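PDB 1M5Q: small nuclear ribonucleoprotein homolog from Pyrobaculum aerophilum, which probably binds RNA, as Sm-like proteins generally do, and assembles into a 14-subunit ring-shaped complex. Local coordinates for residues G25-V30 with L34-A39; V101-I106 with R120-F125; Q14-L17 with E21-K24; V86-I89 with V94-I97. All coordinates share one frame; numbering follows the deposited sequence.

Along the chain the four contacts follow one another in the order interaction 3, interaction 1, interaction 4, interaction 2. Interactions 3 and 1 are successive hairpins of the five-stranded Sm sheet; they share strand 22-30, their centres lie about 11 Å apart, and Leu38 packs on Tyr23 and Val15 between them. Interactions 4 and 2 belong to the C-terminal region, again with centres about 11 Å apart, and meet where strands 94-97 and 101-104 pair in the four-stranded sheet. The two groups fall on opposite sides of the chain's centre, with interactions 3 and 4 about 37 Å apart centre to centre. The chain thus joins an Sm fold to a separate alpha/beta addition, and both make contacts between subunits.

Interaction 1 of 4, residues G25-V30 with L34-A39; sequences GVLHAV and LNIVLA. With CD (cadmium ion), chain B.
Val37 O is shared by two consecutive backbone N-H groups, those of His28 and Ala29, both reaching it from the same face of its carbonyl plane. This is a classic beta bulge in the hairpin of strands 22-30 and 36-42, part of the strongly bent sheet of the Sm fold. The bond from His28 N to Val37 O is 2.9 Å and that from Ala29 N to Val37 O 3.2 Å; the extra residue shifts the register by one. Within the bulge Val37 N returns a straight bond (170°) to Ala29 O; regular pairing lies on either side, Val26 and Ala39 bonded in both directions and Val30 facing Ile36 as a non-hydrogen-bonded pair.

Leu27, Ile36 and Leu38, all buried, suit the face turned to the interior, with Val30 at its border. CD1 of Leu27 meets CG2 of Ile36 at 3.7 Å, the side chains crossing at about a right angle. Both methyls of Val30 touch Ile36 CD1, while Val30 CG1 also touches Leu34 CD1 at 3.8 Å. Helix 2-6 adds Leu5 against Val30, Leu34 and Ile36. On the face of Val26 and Val37 the alanines present only short CB groups, Ala29 CB lying 3.9 Å from Val37 CB, and Phe1 of a neighbouring subunit packs on Val37.

His28 occupies the bulge. Its CG stands anti to the backbone N (chi1 -170°), which lays the imidazole alongside Val37, with CD2 3.7 Å from Val37 CG1. ND1 is hydrogen-bonded to a glycerol, probably from the crystallisation liquor. Two waters and one further atom complete the modelled ligands of a cadmium ion, which His28 NE2 binds at 2.4 Å.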
loop_
_atom_site.group_PDB
_atom_site.type_symbol
_atom_site.label_atom_id
_atom_site.label_comp_id
_atom_site.label_asym_id
_atom_site.label_seq_id
_atom_site.Cartn_x
_atom_site.Cartn_y
_atom_site.Cartn_z
ATOM N N GLY H 25 28.789 7.764 -3.773
ATOM C CA GLY H 25 29.253 7.652 -5.153
ATOM C C GLY H 25 28.647 8.761 -5.984
ATOM O O GLY H 25 27.994 9.629 -5.441
ATOM N N VAL H 26 28.845 8.708 -7.286
ATOM C CA VAL H 26 28.334 9.699 -8.179
ATOM C C VAL H 26 26.856 9.387 -8.477
ATOM O O VAL H 26 26.498 8.251 -8.787
ATOM C CB VAL H 26 29.164 9.758 -9.521
ATOM C CG1 VAL H 26 28.520 10.757 -10.476
ATOM C CG2 VAL H 26 30.617 10.245 -9.235
ATOM N N LEU H 27 26.002 10.395 -8.316
ATOM C CA LEU H 27 24.584 10.213 -8.612
ATOM C C LEU H 27 24.465 10.066 -10.120
ATOM O O LEU H 27 24.674 11.012 -10.896
ATOM C CB LEU H 27 23.786 11.443 -8.137
ATOM C CG LEU H 27 22.304 11.351 -8.482
ATOM C CD1 LEU H 27 21.743 10.140 -7.731
ATOM C CD2 LEU H 27 21.573 12.631 -8.060
ATOM N N HIS H 28 24.102 8.872 -10.528
ATOM C CA HIS H 28 23.962 8.475 -11.918
ATOM C C HIS H 28 22.516 8.564 -12.504
ATOM O O HIS H 28 22.344 8.924 -13.661
ATOM C CB HIS H 28 24.460 7.042 -12.018
ATOM C CG HIS H 28 24.615 6.552 -13.411
ATOM N ND1 HIS H 28 25.588 7.030 -14.263
ATOM C CD2 HIS H 28 23.914 5.636 -14.117
ATOM C CE1 HIS H 28 25.482 6.434 -15.436
ATOM N NE2 HIS H 28 24.477 5.584 -15.373
ATOM N N ALA H 29 21.507 8.196 -11.731
ATOM C CA ALA H 29 20.124 8.257 -12.218
ATOM C C ALA H 29 19.158 8.330 -11.068
ATOM O O ALA H 29 19.410 7.750 -9.992
ATOM C CB ALA H 29 19.781 7.004 -13.070
ATOM N N VAL H 30 18.043 9.027 -11.264
ATOM C CA VAL H 30 17.060 9.084 -10.190
ATOM C C VAL H 30 15.727 9.016 -10.912
ATOM O O VAL H 30 15.579 9.683 -11.935
ATOM C CB VAL H 30 17.073 10.424 -9.457
ATOM C CG1 VAL H 30 16.047 10.417 -8.323
ATOM C CG2 VAL H 30 18.452 10.699 -8.879
ATOM N N LEU H 34 12.051 7.710 -6.754
ATOM C CA LEU H 34 13.274 7.893 -5.985
ATOM C C LEU H 34 14.128 6.615 -5.834
ATOM O O LEU H 34 14.764 6.423 -4.807
ATOM C CB LEU H 34 13.004 8.508 -4.591
ATOM C CG LEU H 34 12.882 10.021 -4.340
ATOM C CD1 LEU H 34 13.715 10.830 -5.319
ATOM C CD2 LEU H 34 11.472 10.464 -4.344
ATOM N N ASN H 35 14.071 5.723 -6.835
ATOM C CA ASN H 35 15.034 4.632 -6.903
ATOM C C ASN H 35 16.261 5.444 -7.314
ATOM O O ASN H 35 16.157 6.466 -8.009
ATOM C CB ASN H 35 14.737 3.638 -8.040
ATOM C CG ASN H 35 13.569 2.722 -7.695
ATOM O OD1 ASN H 35 13.502 2.115 -6.586
ATOM N ND2 ASN H 35 12.636 2.644 -8.601
ATOM N N ILE H 36 17.426 4.962 -6.967
ATOM C CA ILE H 36 18.650 5.714 -7.257
ATOM C C ILE H 36 19.694 4.792 -7.847
ATOM O O ILE H 36 19.813 3.671 -7.381
ATOM C CB ILE H 36 19.306 6.212 -5.941
ATOM C CG1 ILE H 36 18.327 7.139 -5.165
ATOM C CG2 ILE H 36 20.705 6.870 -6.267
ATOM C CD1 ILE H 36 18.122 8.415 -5.880
ATOM N N VAL H 37 20.418 5.249 -8.876
ATOM C CA VAL H 37 21.556 4.472 -9.379
ATOM C C VAL H 37 22.806 5.328 -9.049
ATOM O O VAL H 37 22.801 6.545 -9.301
ATOM C CB VAL H 37 21.526 4.242 -10.923
ATOM C CG1 VAL H 37 22.794 3.384 -11.345
ATOM C CG2 VAL H 37 20.232 3.490 -11.314
ATOM N N LEU H 38 23.817 4.730 -8.408
ATOM C CA LEU H 38 25.087 5.406 -8.128
ATOM C C LEU H 38 26.198 4.785 -8.979
ATOM O O LEU H 38 26.202 3.550 -9.201
ATOM C CB LEU H 38 25.539 5.256 -6.674
ATOM C CG LEU H 38 24.651 5.747 -5.548
ATOM C CD1 LEU H 38 25.395 5.555 -4.231
ATOM C CD2 LEU H 38 24.272 7.253 -5.760
ATOM N N ALA H 39 27.138 5.633 -9.412
ATOM C CA ALA H 39 28.291 5.204 -10.233
ATOM C C ALA H 39 29.534 5.202 -9.362
ATOM O O ALA H 39 29.715 6.108 -8.509
ATOM C CB ALA H 39 28.531 6.150 -11.395
HETATM CD CD CD B . 23.334 4.318 -17.048
HETATM O O HOH W 1 22.636 2.560 -15.400
HETATM O O HOH W 2 24.335 6.069 -18.641
#

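Interaction 2 of 4, residues V101-I106 with R120-F125; sequences VRVSEI and RLFEEF. With ACY (acetic acid), chain C.
Apolar packing between Val103 and Phe122 brings strand 101-104 against helix 113-127. Val103 CG1 lies at the ring edge of Phe122, 3.7 Å from CD1, and the two side chains slide past each other in opposite directions. Phe122 has its CG anti to the backbone N (chi1 -164°), which carries the ring from the helix across to the strand. A branched valine suits the strand, and the long flat phenylalanine spans the 8.7 Å between Val103 CA and Phe122 CA. Met71 and Phe74 of helix 71-81 also pack on Val103.

The same ring edge meets backbone oxygens as the strand ends. Ser104 O lies 3.4 Å from Phe122 CE1, and Glu105 O 3.5 Å from Phe122 CZ, both near the ring plane, where the weakly positive ring hydrogens point.

Hydrogen bonds hold the turn that follows the strand and bind a small molecule. Ser104 OG accepts from Ile106 N at 3.1 Å, an ST turn, in which serine's short hydroxyl reaches the N-H two residues on. On the same face as Ser104, turned away from the helix, the extended Arg102 grips an acetate, probably from the crystallisation liquor, with two bonds at the edge of its guanidinium: NE to OXT and NH2 to O, each 2.8 Å. NH2 also reaches Ile81 O of a neighbouring subunit. Helix packing on one face of an antiparallel sheet is the arrangement of a two-layer alpha/beta sandwich, here in the Lsm C-terminal region.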
loop_
_atom_site.group_PDB
_atom_site.type_symbol
_atom_site.label_atom_id
_atom_site.label_comp_id
_atom_site.label_asym_id
_atom_site.label_seq_id
_atom_site.Cartn_x
_atom_site.Cartn_y
_atom_site.Cartn_z
ATOM N N VAL H 101 28.051 42.058 -11.092
ATOM C CA VAL H 101 28.244 40.619 -10.936
ATOM C C VAL H 101 28.209 40.320 -9.431
ATOM O O VAL H 101 28.795 41.036 -8.624
ATOM C CB VAL H 101 29.580 40.127 -11.612
ATOM C CG1 VAL H 101 29.857 38.622 -11.280
ATOM C CG2 VAL H 101 29.457 40.266 -13.100
ATOM N N ARG H 102 27.475 39.279 -9.064
ATOM C CA ARG H 102 27.282 38.915 -7.659
ATOM C C ARG H 102 27.406 37.414 -7.578
ATOM O O ARG H 102 26.884 36.726 -8.405
ATOM C CB ARG H 102 25.878 39.382 -7.222
ATOM C CG ARG H 102 25.411 38.878 -5.867
ATOM C CD ARG H 102 24.010 39.442 -5.573
ATOM N NE ARG H 102 23.630 39.127 -4.206
ATOM C CZ ARG H 102 23.121 37.954 -3.819
ATOM N NH1 ARG H 102 22.916 36.961 -4.702
ATOM N NH2 ARG H 102 22.805 37.771 -2.532
ATOM N N VAL H 103 28.127 36.917 -6.596
ATOM C CA VAL H 103 28.351 35.486 -6.430
ATOM C C VAL H 103 28.004 35.040 -4.984
ATOM O O VAL H 103 28.538 35.584 -4.026
ATOM C CB VAL H 103 29.865 35.093 -6.651
ATOM C CG1 VAL H 103 29.958 33.591 -6.730
ATOM C CG2 VAL H 103 30.470 35.753 -7.942
ATOM N N SER H 104 27.131 34.045 -4.861
ATOM C CA SER H 104 26.703 33.496 -3.582
ATOM C C SER H 104 27.285 32.082 -3.579
ATOM O O SER H 104 27.871 31.669 -4.593
ATOM C CB SER H 104 25.171 33.425 -3.523
ATOM O OG SER H 104 24.704 32.382 -4.388
ATOM N N GLU H 105 27.106 31.334 -2.486
ATOM C CA GLU H 105 27.649 29.991 -2.438
ATOM C C GLU H 105 26.953 29.048 -3.404
ATOM O O GLU H 105 27.413 27.927 -3.599
ATOM C CB GLU H 105 27.657 29.383 -1.002
ATOM C CG GLU H 105 26.337 29.373 -0.268
ATOM C CD GLU H 105 26.383 28.647 1.104
ATOM O OE1 GLU H 105 27.403 28.725 1.826
ATOM O OE2 GLU H 105 25.370 28.005 1.481
ATOM N N ILE H 106 25.888 29.484 -4.061
ATOM C CA ILE H 106 25.240 28.581 -5.026
ATOM C C ILE H 106 25.192 29.108 -6.472
ATOM O O ILE H 106 24.506 28.543 -7.347
ATOM C CB ILE H 106 23.793 28.218 -4.607
ATOM C CG1 ILE H 106 22.859 29.418 -4.788
ATOM C CG2 ILE H 106 23.790 27.714 -3.162
ATOM C CD1 ILE H 106 21.429 29.136 -4.249
ATOM N N ARG H 120 33.712 30.521 -14.322
ATOM C CA ARG H 120 34.820 29.576 -14.461
ATOM C C ARG H 120 35.622 29.476 -13.169
ATOM O O ARG H 120 36.089 28.391 -12.830
ATOM C CB ARG H 120 35.759 29.942 -15.609
ATOM C CG ARG H 120 35.353 29.392 -16.934
ATOM C CD ARG H 120 34.292 30.231 -17.545
ATOM N NE ARG H 120 34.007 29.940 -18.960
ATOM C CZ ARG H 120 32.931 30.428 -19.569
ATOM N NH1 ARG H 120 32.099 31.194 -18.852
ATOM N NH2 ARG H 120 32.680 30.164 -20.852
ATOM N N LEU H 121 35.785 30.564 -12.420
ATOM C CA LEU H 121 36.554 30.440 -11.148
ATOM C C LEU H 121 35.754 29.558 -10.165
ATOM O O LEU H 121 36.303 28.727 -9.449
ATOM C CB LEU H 121 36.721 31.783 -10.481
ATOM C CG LEU H 121 37.994 32.181 -9.733
ATOM C CD1 LEU H 121 37.583 33.086 -8.566
ATOM C CD2 LEU H 121 38.823 31.007 -9.285
ATOM N N PHE H 122 34.447 29.793 -10.138
ATOM C CA PHE H 122 33.510 29.056 -9.286
ATOM C C PHE H 122 33.638 27.564 -9.552
ATOM O O PHE H 122 33.800 26.746 -8.627
ATOM C CB PHE H 122 32.063 29.523 -9.585
ATOM C CG PHE H 122 31.069 29.118 -8.518
ATOM C CD1 PHE H 122 30.701 30.015 -7.523
ATOM C CD2 PHE H 122 30.474 27.867 -8.539
ATOM C CE1 PHE H 122 29.730 29.671 -6.559
ATOM C CE2 PHE H 122 29.516 27.508 -7.596
ATOM C CZ PHE H 122 29.140 28.414 -6.604
ATOM N N GLU H 123 33.598 27.217 -10.839
ATOM C CA GLU H 123 33.732 25.819 -11.262
ATOM C C GLU H 123 35.096 25.264 -10.941
ATOM O O GLU H 123 35.236 24.080 -10.668
ATOM C CB GLU H 123 33.438 25.684 -12.757
ATOM C CG GLU H 123 31.962 25.862 -13.070
ATOM C CD GLU H 123 31.746 26.433 -14.470
ATOM O OE1 GLU H 123 32.657 26.276 -15.331
ATOM O OE2 GLU H 123 30.671 27.033 -14.708
ATOM N N GLU H 124 36.113 26.108 -10.913
ATOM C CA GLU H 124 37.430 25.588 -10.582
ATOM C C GLU H 124 37.420 25.137 -9.108
ATOM O O GLU H 124 38.007 24.093 -8.756
ATOM C CB GLU H 124 38.487 26.648 -10.878
ATOM C CG GLU H 124 39.742 26.075 -11.467
ATOM C CD GLU H 124 39.486 25.036 -12.555
ATOM O OE1 GLU H 124 38.851 25.350 -13.599
ATOM O OE2 GLU H 124 39.944 23.886 -12.361
ATOM N N PHE H 125 36.734 25.886 -8.248
ATOM C CA PHE H 125 36.602 25.458 -6.837
ATOM C C PHE H 125 35.801 24.145 -6.773
ATOM O O PHE H 125 36.182 23.224 -6.046
ATOM C CB PHE H 125 35.849 26.485 -5.964
ATOM C CG PHE H 125 36.682 27.636 -5.504
ATOM C CD1 PHE H 125 36.990 28.677 -6.352
ATOM C CD2 PHE H 125 37.162 27.682 -4.192
ATOM C CE1 PHE H 125 37.783 29.778 -5.896
ATOM C CE2 PHE H 125 37.938 28.761 -3.731
ATOM C CZ PHE H 125 38.244 29.811 -4.596
HETATM C C ACY C . 24.315 40.704 -1.354
HETATM O O ACY C . 23.947 39.598 -0.725
HETATM O OXT ACY C . 23.732 41.273 -2.390
HETATM C CH3 ACY C . 25.542 41.328 -0.757
#

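Interaction 3 of 4, residues Q14-L17 with E21-K24; sequences QVVL and EVYK
Val15 N donates a hydrogen bond to Tyr23 O that is nearly straight, 2.7 Å long (166°) and in the carbonyl plane. Tyr23 N donates one back to Val15 O at 2.9 Å, making Val15 and Tyr23 a hydrogen-bonded antiparallel pair. Nearer the turn, Leu17 N points almost along the C=O axis of Glu21, with an N to O distance of 2.9 Å.

Gln14, Val16 and Val22 line one face. CG1 of Val22 rests 3.8 Å from Gln14 CG, against the aliphatic part of that extended chain, while its CG2 lies side by side with Val16 CG2 at 4.1 Å. Beta-branched valines suit extended strands. Beyond them Lys24 is exposed, its long chain carrying the amine to a salt bridge with Glu12.

These strands, 12-17 and 22-30, form the first beta hairpin of the Sm fold, and Val15, Leu17 and Tyr23 supply apolar groups to its interior, where Ile54 touches both Val15 and Leu17. Leu17 CD1 meets Tyr23 CD2 obliquely at 4.1 Å.

With CG anti to the carbonyl carbon (chi1 -75°), the Tyr23 ring slants back toward Glu21. Its OH lies implausibly close to Glu21 OE1, so the length of that bond is doubtful; OH is also bonded to Asn43 ND2, while His61 of a neighbouring subunit packs against the ring edge-to-face. OE2 of Glu21 accepts a hydrogen bond from Asn19 ND2.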
loop_
_atom_site.group_PDB
_atom_site.type_symbol
_atom_site.label_atom_id
_atom_site.label_comp_id
_atom_site.label_asym_id
_atom_site.label_seq_id
_atom_site.Cartn_x
_atom_site.Cartn_y
_atom_site.Cartn_z
ATOM N N GLN H 14 25.766 10.623 -0.862
ATOM C CA GLN H 14 25.844 9.476 0.034
ATOM C C GLN H 14 24.393 8.992 0.238
ATOM O O GLN H 14 23.484 9.810 0.457
ATOM C CB GLN H 14 26.451 9.952 1.338
ATOM C CG GLN H 14 26.001 9.301 2.542
ATOM C CD GLN H 14 26.788 9.759 3.750
ATOM O OE1 GLN H 14 26.211 10.268 4.740
ATOM N NE2 GLN H 14 28.106 9.592 3.688
ATOM N N VAL H 15 24.160 7.683 0.169
ATOM C CA VAL H 15 22.824 7.160 0.381
ATOM C C VAL H 15 22.841 6.213 1.577
ATOM O O VAL H 15 23.593 5.205 1.587
ATOM C CB VAL H 15 22.287 6.394 -0.899
ATOM C CG1 VAL H 15 20.850 6.006 -0.687
ATOM C CG2 VAL H 15 22.378 7.307 -2.174
ATOM N N VAL H 16 21.990 6.509 2.569
ATOM C CA VAL H 16 21.911 5.709 3.792
ATOM C C VAL H 16 20.737 4.760 3.731
ATOM O O VAL H 16 19.591 5.176 3.557
ATOM C CB VAL H 16 21.832 6.640 5.036
ATOM C CG1 VAL H 16 21.699 5.812 6.327
ATOM C CG2 VAL H 16 23.096 7.533 5.081
ATOM N N LEU H 17 21.017 3.469 3.878
ATOM C CA LEU H 17 20.011 2.460 3.764
ATOM C C LEU H 17 19.534 1.899 5.093
ATOM O O LEU H 17 20.281 1.894 6.069
ATOM C CB LEU H 17 20.527 1.337 2.840
ATOM C CG LEU H 17 21.279 1.757 1.534
ATOM C CD1 LEU H 17 21.492 0.514 0.633
ATOM C CD2 LEU H 17 20.482 2.809 0.727
ATOM N N GLU H 21 23.632 -0.087 5.712
ATOM C CA GLU H 21 24.758 0.280 4.836
ATOM C C GLU H 21 24.669 1.723 4.397
ATOM O O GLU H 21 23.583 2.345 4.414
ATOM C CB GLU H 21 24.813 -0.570 3.590
ATOM C CG GLU H 21 24.984 -2.074 3.793
ATOM C CD GLU H 21 25.047 -2.798 2.437
ATOM O OE1 GLU H 21 26.141 -2.928 1.841
ATOM O OE2 GLU H 21 23.989 -3.225 1.946
ATOM N N VAL H 22 25.824 2.265 4.019
ATOM C CA VAL H 22 25.932 3.627 3.537
ATOM C C VAL H 22 26.744 3.612 2.245
ATOM O O VAL H 22 27.912 3.185 2.272
ATOM C CB VAL H 22 26.646 4.525 4.603
ATOM C CG1 VAL H 22 26.838 5.927 4.012
ATOM C CG2 VAL H 22 25.793 4.612 5.907
ATOM N N TYR H 23 26.176 4.006 1.103
ATOM C CA TYR H 23 26.965 4.024 -0.142
ATOM C C TYR H 23 27.252 5.442 -0.595
ATOM O O TYR H 23 26.363 6.289 -0.633
ATOM C CB TYR H 23 26.269 3.308 -1.327
ATOM C CG TYR H 23 26.300 1.795 -1.245
ATOM C CD1 TYR H 23 27.307 1.068 -1.877
ATOM C CD2 TYR H 23 25.451 1.129 -0.384
ATOM C CE1 TYR H 23 27.468 -0.290 -1.621
ATOM C CE2 TYR H 23 25.602 -0.228 -0.108
ATOM C CZ TYR H 23 26.624 -0.926 -0.721
ATOM O OH TYR H 23 26.873 -2.221 -0.342
ATOM N N LYS H 24 28.473 5.694 -1.007
ATOM C CA LYS H 24 28.830 7.022 -1.428
ATOM C C LYS H 24 29.278 6.911 -2.889
ATOM O O LYS H 24 30.056 6.028 -3.231
ATOM C CB LYS H 24 29.971 7.526 -0.532
ATOM C CG LYS H 24 30.382 8.965 -0.802
ATOM C CD LYS H 24 31.472 9.487 0.183
ATOM C CE LYS H 24 31.588 11.035 0.128
ATOM N NZ LYS H 24 32.863 11.643 0.762
#

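Interaction 4 of 4, residues V86-I89 with V94-I97; sequences VKYI and VVLI
Val86 and Val95 pack closely, CG1 to CG1 at 3.6 Å, in the tight part of a beta hairpin whose strand 86-89 is the edge of the four-stranded antiparallel sheet in the C-terminal region and whose strand 94-97 is the next one in. Beside them, Val86 CG2 lies alongside Ile97 CG1 at 4.2 Å, the two side chains pointing the same way. Compact branched residues suit this face because helices cover it: Ala78 of helix 71-81 touches Val86, Ala75 of the same helix touches Val95, and Val114 and Ala118 of helix 113-127 touch Ile97.

On the other face the loose, solvent side is that of Lys87, which is exposed, its end leading away from the partner strand, as suits a charged chain facing water. The rest of this face is covered: Pro113 of a neighbouring subunit packs on both Ile89 and Leu96, and Val94, buried, rests against Arg102 and Ser104 of the next strand.

Between the faces, two backbone bonds join Lys87 N to Leu96 O and Leu96 N to Lys87 O, each 2.9 Å. Toward the turn, Ile89 N meets Val94 O head-on at 2.7 Å (C=O...N 177°), whereas the return bond from Val94 N to Ile89 O is longer, 3.2 Å.

Tyr88 lies on the helix-covered face, near the turn, where Arg72 of helix 71-81 touches it. With CG anti to the backbone N (chi1 167°), its ring extends toward the turn, where OH bonds to Asn93 OD1, and the ring edge at CD1 meets Val95 CG2 at 3.9 Å.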
loop_
_atom_site.group_PDB
_atom_site.type_symbol
_atom_site.label_atom_id
_atom_site.label_comp_id
_atom_site.label_asym_id
_atom_site.label_seq_id
_atom_site.Cartn_x
_atom_site.Cartn_y
_atom_site.Cartn_z
ATOM N N VAL H 86 36.700 43.525 -6.393
ATOM C CA VAL H 86 36.072 42.543 -5.528
ATOM C C VAL H 86 35.771 42.981 -4.088
ATOM O O VAL H 86 36.619 43.570 -3.415
ATOM C CB VAL H 86 36.939 41.293 -5.510
ATOM C CG1 VAL H 86 36.318 40.244 -4.633
ATOM C CG2 VAL H 86 37.159 40.773 -6.977
ATOM N N LYS H 87 34.559 42.711 -3.617
ATOM C CA LYS H 87 34.199 43.045 -2.232
ATOM C C LYS H 87 33.543 41.813 -1.581
ATOM O O LYS H 87 32.590 41.259 -2.115
ATOM C CB LYS H 87 33.194 44.205 -2.181
ATOM C CG LYS H 87 33.658 45.537 -2.747
ATOM C CD LYS H 87 32.648 46.642 -2.457
ATOM C CE LYS H 87 31.956 46.445 -1.085
ATOM N NZ LYS H 87 32.873 46.385 0.117
ATOM N N TYR H 88 34.049 41.367 -0.455
ATOM C CA TYR H 88 33.438 40.235 0.201
ATOM C C TYR H 88 32.437 40.926 1.138
ATOM O O TYR H 88 32.775 41.920 1.768
ATOM C CB TYR H 88 34.451 39.413 1.013
ATOM C CG TYR H 88 33.761 38.435 1.940
ATOM C CD1 TYR H 88 33.079 37.307 1.432
ATOM C CD2 TYR H 88 33.729 38.655 3.321
ATOM C CE1 TYR H 88 32.377 36.421 2.285
ATOM C CE2 TYR H 88 33.033 37.784 4.176
ATOM C CZ TYR H 88 32.363 36.676 3.662
ATOM O OH TYR H 88 31.683 35.822 4.516
ATOM N N ILE H 89 31.213 40.419 1.189
ATOM C CA ILE H 89 30.195 41.013 2.035
ATOM C C ILE H 89 29.733 40.008 3.071
ATOM O O ILE H 89 28.882 39.139 2.798
ATOM C CB ILE H 89 29.016 41.493 1.189
ATOM C CG1 ILE H 89 29.515 42.603 0.269
ATOM C CG2 ILE H 89 27.882 41.991 2.094
ATOM C CD1 ILE H 89 28.461 43.253 -0.445
ATOM N N VAL H 94 28.369 36.880 0.586
ATOM C CA VAL H 94 28.327 37.018 -0.863
ATOM C C VAL H 94 29.537 37.851 -1.329
ATOM O O VAL H 94 30.115 38.664 -0.551
ATOM C CB VAL H 94 26.965 37.713 -1.264
ATOM C CG1 VAL H 94 26.981 38.260 -2.714
ATOM C CG2 VAL H 94 25.819 36.691 -1.093
ATOM N N VAL H 95 29.940 37.634 -2.572
ATOM C CA VAL H 95 31.079 38.360 -3.122
ATOM C C VAL H 95 30.594 39.196 -4.306
ATOM O O VAL H 95 29.960 38.657 -5.223
ATOM C CB VAL H 95 32.206 37.387 -3.596
ATOM C CG1 VAL H 95 33.328 38.188 -4.362
ATOM C CG2 VAL H 95 32.858 36.712 -2.389
ATOM N N LEU H 96 30.862 40.499 -4.270
ATOM C CA LEU H 96 30.484 41.376 -5.397
ATOM C C LEU H 96 31.731 41.643 -6.276
ATOM O O LEU H 96 32.831 41.825 -5.750
ATOM C CB LEU H 96 29.904 42.706 -4.879
ATOM C CG LEU H 96 28.688 42.570 -3.940
ATOM C CD1 LEU H 96 28.359 43.922 -3.339
ATOM C CD2 LEU H 96 27.471 42.014 -4.678
ATOM N N ILE H 97 31.572 41.641 -7.597
ATOM C CA ILE H 97 32.699 41.871 -8.518
ATOM C C ILE H 97 32.230 43.009 -9.422
ATOM O O ILE H 97 31.315 42.841 -10.247
ATOM C CB ILE H 97 33.012 40.587 -9.322
ATOM C CG1 ILE H 97 33.411 39.464 -8.335
ATOM C CG2 ILE H 97 34.125 40.840 -10.336
ATOM C CD1 ILE H 97 33.647 38.111 -8.961
#